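Local coordinates for esterase family protein (Staphylococcus aureus, PDB 7L0A) that is a serine esterase of the alpha/beta-hydrolase fold that probably hydrolyses S-formylglutathione to formate and glutathione, at residues F214-Q217 with D218-F222; H128-G131 with G132-T135. One frame throughout, in Å; residues are numbered along the deposited sequence.

Contact 1 of 2, residues F214-Q217 with D218-F222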
ATOM      1  N   PHE B 214     -28.078  19.723  -8.816  1.00 21.89           N
ATOM      2  CA  PHE B 214     -28.975  19.416  -9.928  1.00 19.00           C
ATOM      3  C   PHE B 214     -29.649  18.062  -9.770  1.00 19.69           C
ATOM      4  O   PHE B 214     -30.676  17.815 -10.430  1.00 23.19           O
ATOM      5  CB  PHE B 214     -28.226  19.522 -11.266  1.00 21.05           C
ATOM      6  CG  PHE B 214     -27.281  18.387 -11.568  1.00 21.68           C
ATOM      7  CD1 PHE B 214     -26.000  18.384 -11.063  1.00 25.95           C
ATOM      8  CD2 PHE B 214     -27.658  17.356 -12.408  1.00 22.91           C
ATOM      9  CE1 PHE B 214     -25.120  17.368 -11.372  1.00 32.18           C
ATOM     10  CE2 PHE B 214     -26.784  16.332 -12.717  1.00 28.21           C
ATOM     11  CZ  PHE B 214     -25.523  16.334 -12.204  1.00 25.88           C
ATOM     12  N   LEU B 215     -29.132  17.193  -8.901  1.00 19.43           N
ATOM     13  CA  LEU B 215     -29.711  15.876  -8.655  1.00 18.88           C
ATOM     14  C   LEU B 215     -30.625  15.838  -7.435  1.00 23.64           C
ATOM     15  O   LEU B 215     -31.145  14.768  -7.101  1.00 22.65           O
ATOM     16  CB  LEU B 215     -28.599  14.836  -8.488  1.00 19.50           C
ATOM     17  CG  LEU B 215     -27.671  14.612  -9.686  1.00 19.12           C
ATOM     18  CD1 LEU B 215     -26.546  13.687  -9.365  1.00 19.15           C
ATOM     19  CD2 LEU B 215     -28.506  14.086 -10.875  1.00 22.96           C
ATOM     20  N   TYR B 216     -30.874  16.973  -6.789  1.00 19.07           N
ATOM     21  CA  TYR B 216     -31.590  16.966  -5.520  1.00 19.09           C
ATOM     22  C   TYR B 216     -33.002  16.409  -5.668  1.00 27.06           C
ATOM     23  O   TYR B 216     -33.442  15.589  -4.853  1.00 21.13           O
ATOM     24  CB  TYR B 216     -31.642  18.383  -4.942  1.00 22.49           C
ATOM     25  CG  TYR B 216     -32.378  18.503  -3.638  1.00 22.11           C
ATOM     26  CD1 TYR B 216     -31.907  17.878  -2.487  1.00 24.51           C
ATOM     27  CD2 TYR B 216     -33.510  19.287  -3.533  1.00 23.89           C
ATOM     28  CE1 TYR B 216     -32.576  18.010  -1.276  1.00 22.50           C
ATOM     29  CE2 TYR B 216     -34.174  19.428  -2.321  1.00 25.01           C
ATOM     30  CZ  TYR B 216     -33.722  18.775  -1.208  1.00 23.60           C
ATOM     31  OH  TYR B 216     -34.408  18.925  -0.009  1.00 25.83           O
ATOM     32  N   GLN B 217     -33.753  16.875  -6.673  1.00 25.29           N
ATOM     33  CA  GLN B 217     -35.125  16.391  -6.808  1.00 25.16           C
ATOM     34  C   GLN B 217     -35.163  14.898  -7.112  1.00 24.30           C
ATOM     35  O   GLN B 217     -36.010  14.179  -6.571  1.00 23.50           O
ATOM     36  CB  GLN B 217     -35.866  17.192  -7.878  1.00 27.32           C
ATOM     37  CG  GLN B 217     -37.337  16.797  -8.001  1.00 54.42           C
ATOM     38  CD  GLN B 217     -38.109  16.963  -6.693  1.00 52.65           C
ATOM     39  OE1 GLN B 217     -38.056  18.020  -6.056  1.00 42.82           O
ATOM     40  NE2 GLN B 217     -38.826  15.910  -6.288  1.00 41.32           N
ATOM     41  N   ASP B 218     -34.221  14.396  -7.920  1.00 24.58           N
ATOM     42  CA  ASP B 218     -34.185  12.951  -8.168  1.00 22.16           C
ATOM     43  C   ASP B 218     -33.807  12.192  -6.902  1.00 22.77           C
ATOM     44  O   ASP B 218     -34.255  11.063  -6.695  1.00 21.67           O
ATOM     45  CB  ASP B 218     -33.237  12.650  -9.331  1.00 23.84           C
ATOM     46  CG  ASP B 218     -33.784  13.145 -10.674  1.00 32.98           C
ATOM     47  OD1 ASP B 218     -35.011  13.076 -10.880  1.00 35.28           O
ATOM     48  OD2 ASP B 218     -33.006  13.603 -11.530  1.00 30.52           O
ATOM     49  N   ASN B 219     -33.012  12.803  -6.025  1.00 19.08           N
ATOM     50  CA  ASN B 219     -32.757  12.215  -4.714  1.00 17.76           C
ATOM     51  C   ASN B 219     -34.038  12.139  -3.884  1.00 21.20           C
ATOM     52  O   ASN B 219     -34.308  11.129  -3.230  1.00 19.93           O
ATOM     53  CB  ASN B 219     -31.679  13.034  -3.998  1.00 16.96           C
ATOM     54  CG  ASN B 219     -30.282  12.523  -4.258  1.00 20.76           C
ATOM     55  OD1 ASN B 219     -29.575  12.155  -3.339  1.00 23.50           O
ATOM     56  ND2 ASN B 219     -29.897  12.474  -5.517  1.00 21.09           N
ATOM     57  N   LEU B 220     -34.844  13.217  -3.885  1.00 19.73           N
ATOM     58  CA  LEU B 220     -36.101  13.177  -3.151  1.00 18.84           C
ATOM     59  C   LEU B 220     -37.023  12.107  -3.715  1.00 20.05           C
ATOM     60  O   LEU B 220     -37.744  11.434  -2.970  1.00 21.73           O
ATOM     61  CB  LEU B 220     -36.794  14.536  -3.197  1.00 23.23           C
ATOM     62  CG  LEU B 220     -36.050  15.667  -2.478  1.00 27.13           C
ATOM     63  CD1 LEU B 220     -36.909  16.945  -2.616  1.00 30.16           C
ATOM     64  CD2 LEU B 220     -35.760  15.375  -1.027  1.00 25.55           C
ATOM     65  N   ASP B 221     -37.055  11.969  -5.039  1.00 20.75           N
ATOM     66  CA  ASP B 221     -37.915  10.949  -5.637  1.00 21.20           C
ATOM     67  C   ASP B 221     -37.501   9.556  -5.179  1.00 21.18           C
ATOM     68  O   ASP B 221     -38.351   8.690  -4.913  1.00 21.92           O
ATOM     69  CB  ASP B 221     -37.852  11.033  -7.156  1.00 26.18           C
ATOM     70  CG  ASP B 221     -38.583  12.237  -7.705  1.00 28.46           C
ATOM     71  OD1 ASP B 221     -39.324  12.907  -6.940  1.00 30.35           O
ATOM     72  OD2 ASP B 221     -38.392  12.518  -8.907  1.00 34.91           O
ATOM     73  N   PHE B 222     -36.197   9.314  -5.100  1.00 22.63           N
ATOM     74  CA  PHE B 222     -35.711   8.010  -4.689  1.00 16.88           C
ATOM     75  C   PHE B 222     -36.094   7.711  -3.247  1.00 19.96           C
ATOM     76  O   PHE B 222     -36.569   6.607  -2.944  1.00 18.48           O
ATOM     77  CB  PHE B 222     -34.194   7.935  -4.854  1.00 18.94           C
ATOM     78  CG  PHE B 222     -33.625   6.566  -4.654  1.00 18.98           C
ATOM     79  CD1 PHE B 222     -33.803   5.580  -5.624  1.00 21.75           C
ATOM     80  CD2 PHE B 222     -32.951   6.237  -3.487  1.00 19.82           C
ATOM     81  CE1 PHE B 222     -33.300   4.297  -5.439  1.00 21.77           C
ATOM     82  CE2 PHE B 222     -32.437   4.965  -3.315  1.00 20.51           C
ATOM     83  CZ  PHE B 222     -32.619   3.989  -4.277  1.00 23.19           C
TER
HETATM   84  O   HOH W   1     -32.928  16.082 -10.004  1.00 27.25           O

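Contact 2 of 2, residues H128-G131 with G132-T135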
ATOM      1  N   HIS B 128     -19.939   9.619  -4.097  1.00 14.65           N
ATOM      2  CA  HIS B 128     -20.778  10.691  -4.625  1.00 13.90           C
ATOM      3  C   HIS B 128     -20.954  10.617  -6.135  1.00 14.23           C
ATOM      4  O   HIS B 128     -20.071  10.182  -6.888  1.00 14.49           O
ATOM      5  CB  HIS B 128     -20.192  12.059  -4.244  1.00 13.31           C
ATOM      6  CG  HIS B 128     -18.890  12.383  -4.910  1.00 14.96           C
ATOM      7  ND1 HIS B 128     -17.667  12.083  -4.332  1.00 17.46           N
ATOM      8  CD2 HIS B 128     -18.606  13.013  -6.076  1.00 16.05           C
ATOM      9  CE1 HIS B 128     -16.700  12.498  -5.129  1.00 16.27           C
ATOM     10  NE2 HIS B 128     -17.241  13.078  -6.181  1.00 16.98           N
ATOM     11  N   SER B 129     -22.129  11.090  -6.585  1.00 16.26           N
ATOM     12  CA  SER B 129     -22.500  11.209  -7.998  1.00 20.51           C
ATOM     13  C   SER B 129     -22.440   9.822  -8.634  1.00 17.97           C
ATOM     14  O   SER B 129     -23.221   8.943  -8.217  1.00 17.35           O
ATOM     15  CB  SER B 129     -21.669  12.301  -8.676  1.00 17.35           C
ATOM     16  OG  SER B 129     -22.385  12.773  -9.794  1.00 18.70           O
ATOM     17  N   MET B 130     -21.598   9.562  -9.635  1.00 16.65           N
ATOM     18  CA  MET B 130     -21.536   8.178 -10.114  1.00 14.36           C
ATOM     19  C   MET B 130     -21.039   7.223  -9.051  1.00 14.44           C
ATOM     20  O   MET B 130     -21.365   6.029  -9.091  1.00 15.42           O
ATOM     21  CB  MET B 130     -20.685   8.044 -11.375  1.00 17.77           C
ATOM     22  CG  MET B 130     -21.421   8.496 -12.615  1.00 17.94           C
ATOM     23  SD  MET B 130     -22.956   7.635 -12.971  1.00 19.12           S
ATOM     24  CE  MET B 130     -22.420   5.925 -13.005  1.00 18.24           C
ATOM     25  N   GLY B 131     -20.193   7.693  -8.120  1.00 15.37           N
ATOM     26  CA  GLY B 131     -19.847   6.892  -6.973  1.00 14.68           C
ATOM     27  C   GLY B 131     -21.004   6.650  -6.023  1.00 14.68           C
ATOM     28  O   GLY B 131     -20.949   5.721  -5.218  1.00 15.57           O
ATOM     29  N   GLY B 132     -22.034   7.495  -6.075  1.00 16.25           N
ATOM     30  CA  GLY B 132     -23.222   7.256  -5.285  1.00 14.74           C
ATOM     31  C   GLY B 132     -24.118   6.227  -5.956  1.00 15.29           C
ATOM     32  O   GLY B 132     -24.752   5.418  -5.288  1.00 17.12           O
ATOM     33  N   TYR B 133     -24.166   6.276  -7.293  1.00 14.74           N
ATOM     34  CA  TYR B 133     -24.756   5.172  -8.071  1.00 14.20           C
ATOM     35  C   TYR B 133     -24.056   3.856  -7.751  1.00 19.05           C
ATOM     36  O   TYR B 133     -24.708   2.849  -7.433  1.00 16.15           O
ATOM     37  CB  TYR B 133     -24.654   5.492  -9.556  1.00 16.21           C
ATOM     38  CG  TYR B 133     -24.998   4.375 -10.511  1.00 16.33           C
ATOM     39  CD1 TYR B 133     -24.046   3.470 -10.926  1.00 14.86           C
ATOM     40  CD2 TYR B 133     -26.266   4.251 -11.009  1.00 20.07           C
ATOM     41  CE1 TYR B 133     -24.330   2.456 -11.811  1.00 19.84           C
ATOM     42  CE2 TYR B 133     -26.570   3.235 -11.889  1.00 23.95           C
ATOM     43  CZ  TYR B 133     -25.595   2.345 -12.269  1.00 22.78           C
ATOM     44  OH  TYR B 133     -25.912   1.323 -13.145  1.00 25.33           O
ATOM     45  N   GLY B 134     -22.712   3.863  -7.763  1.00 15.46           N
ATOM     46  CA  GLY B 134     -21.975   2.676  -7.342  1.00 15.89           C
ATOM     47  C   GLY B 134     -22.363   2.226  -5.946  1.00 15.07           C
ATOM     48  O   GLY B 134     -22.597   1.034  -5.699  1.00 17.15           O
ATOM     49  N   THR B 135     -22.425   3.180  -5.006  1.00 15.14           N
ATOM     50  CA  THR B 135     -22.728   2.835  -3.630  1.00 14.11           C
ATOM     51  C   THR B 135     -24.063   2.129  -3.511  1.00 15.38           C
ATOM     52  O   THR B 135     -24.165   1.084  -2.850  1.00 16.90           O
ATOM     53  CB  THR B 135     -22.703   4.075  -2.742  1.00 18.42           C
ATOM     54  OG1 THR B 135     -21.354   4.555  -2.682  1.00 17.64           O
ATOM     55  CG2 THR B 135     -23.124   3.753  -1.314  1.00 17.47           C
TER

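Contact 1 of 2, residues F214-Q217 with D218-F222
Leu-215 O, just ahead of helix 216-228, has two donors, both from Asn-219. The backbone N of Asn-219 lies 2.9 Å from Leu-215 O, whereas Asn-219 ND2, 3.1 Å from the same oxygen, stands 51° out of the carbonyl plane and bonds less straight. The ND2 group also donates to Ala-154 O, so the amide ties the first turn to a neighbouring loop. Beside this pair a water bridges the same turn, donating to Phe-214 O and accepting from Asp-218 N, 3.0 Å from that nitrogen. Leu-215 N, in the residue just before the helix, is bonded to Asp-213 OD1 of the predicted charge relay. Tyr-216 O accepts Leu-220 N, and the tyrosine ring takes Leu-220 over one face: CG sits 4.2 Å from the ring centroid, 15° off the normal, a CH-pi contact. The branch Leu-220 CD1 reaches Tyr-216 CE2 at 3.7 Å, while the phenol OH is bonded to Asp-237. Gln-217 has CG anti to its backbone N (chi1 -176°) and a bend at chi2, which carries its amide along the helix surface to Asp-221. There Gln-217 NE2 donates to Asp-221 OD1 over 3.1 Å; the acceptor lies in the amide plane, but the donor approaches from above the carboxylate plane. Chemically, this i to i+4 side-chain bond supplements the backbone bond from Asp-221 N to Gln-217 O between the same two residues, while at the other end of the turn two donors from one asparagine grip Leu-215 O.

Contact 2 of 2, residues H128-G131 with G132-T135
The nucleophile elbow of the alpha/beta-hydrolase fold, a sharp turn between strand 123-128 and helix 130-141, carries Ser-129, the predicted nucleophile, and its hallmark is visible in the backbone: Ser-129 has phi 59° and psi -118°, a strained combination outside the usual regions. Its carbonyl O points forward into the first turn of the helix and accepts two amides. Tyr-133 N bonds to Ser-129 O at 3.0 Å; Gly-132 N approaches the same Ser-129 O at 2.8 Å from well above the carbonyl plane, a more bent bond. Gly-134 N then bonds to Met-130 O, continuing the helical pattern. Gly-131 O is shared as well, by the backbone N and the hydroxyl of Thr-135. Thr-135 OG1 donates to Gly-131 O over 2.8 Å. That hydroxyl lies anti to the threonine carbonyl carbon (chi1 -67°), which folds it back over the preceding turn. On another side of the helix Met-130 and Tyr-133 run side by side in the same direction. The methionine chain bends at chi2 and chi3, bringing Met-130 CE to 3.6 Å from Tyr-133 CD1, while Met-130 SD stands 5.1 Å from the Tyr-133 ring centroid at an oblique angle, a Met-aromatic contact. The phenol OH bonds to His-186 O, and Met-130 also packs on Leu-56, Leu-161 and Leu-164. Two hydrogen bonds each to Ser-129 O and Gly-131 O hold the first turn of helix 130-141, consistent with a fixed setting for Ser-129, which precedes the helix with its side chain close to the predicted charge-relay His-242.

In the fold
From the N terminus, contact 2 comes first: strand 123-128 ends, the chain turns sharply, and residues 128-135 open helix 130-141, the crossover to strand 148-152. Contact 1 follows in series, where strand 204-210 gives way through a short loop to helix 216-228 before strand 234-238. Each closes a local turn at the start of a beta-alpha-beta helix; neither encloses or crosses the other. Their centres lie 13 Å apart, and they touch where Leu-215 CD1 comes 4.3 Å from Ser-129 OG. Together they tie neighbouring helix starts to the predicted triad: contact 2 holds Ser-129, contact 1 follows directly on Asp-213, and His-242 approaches both.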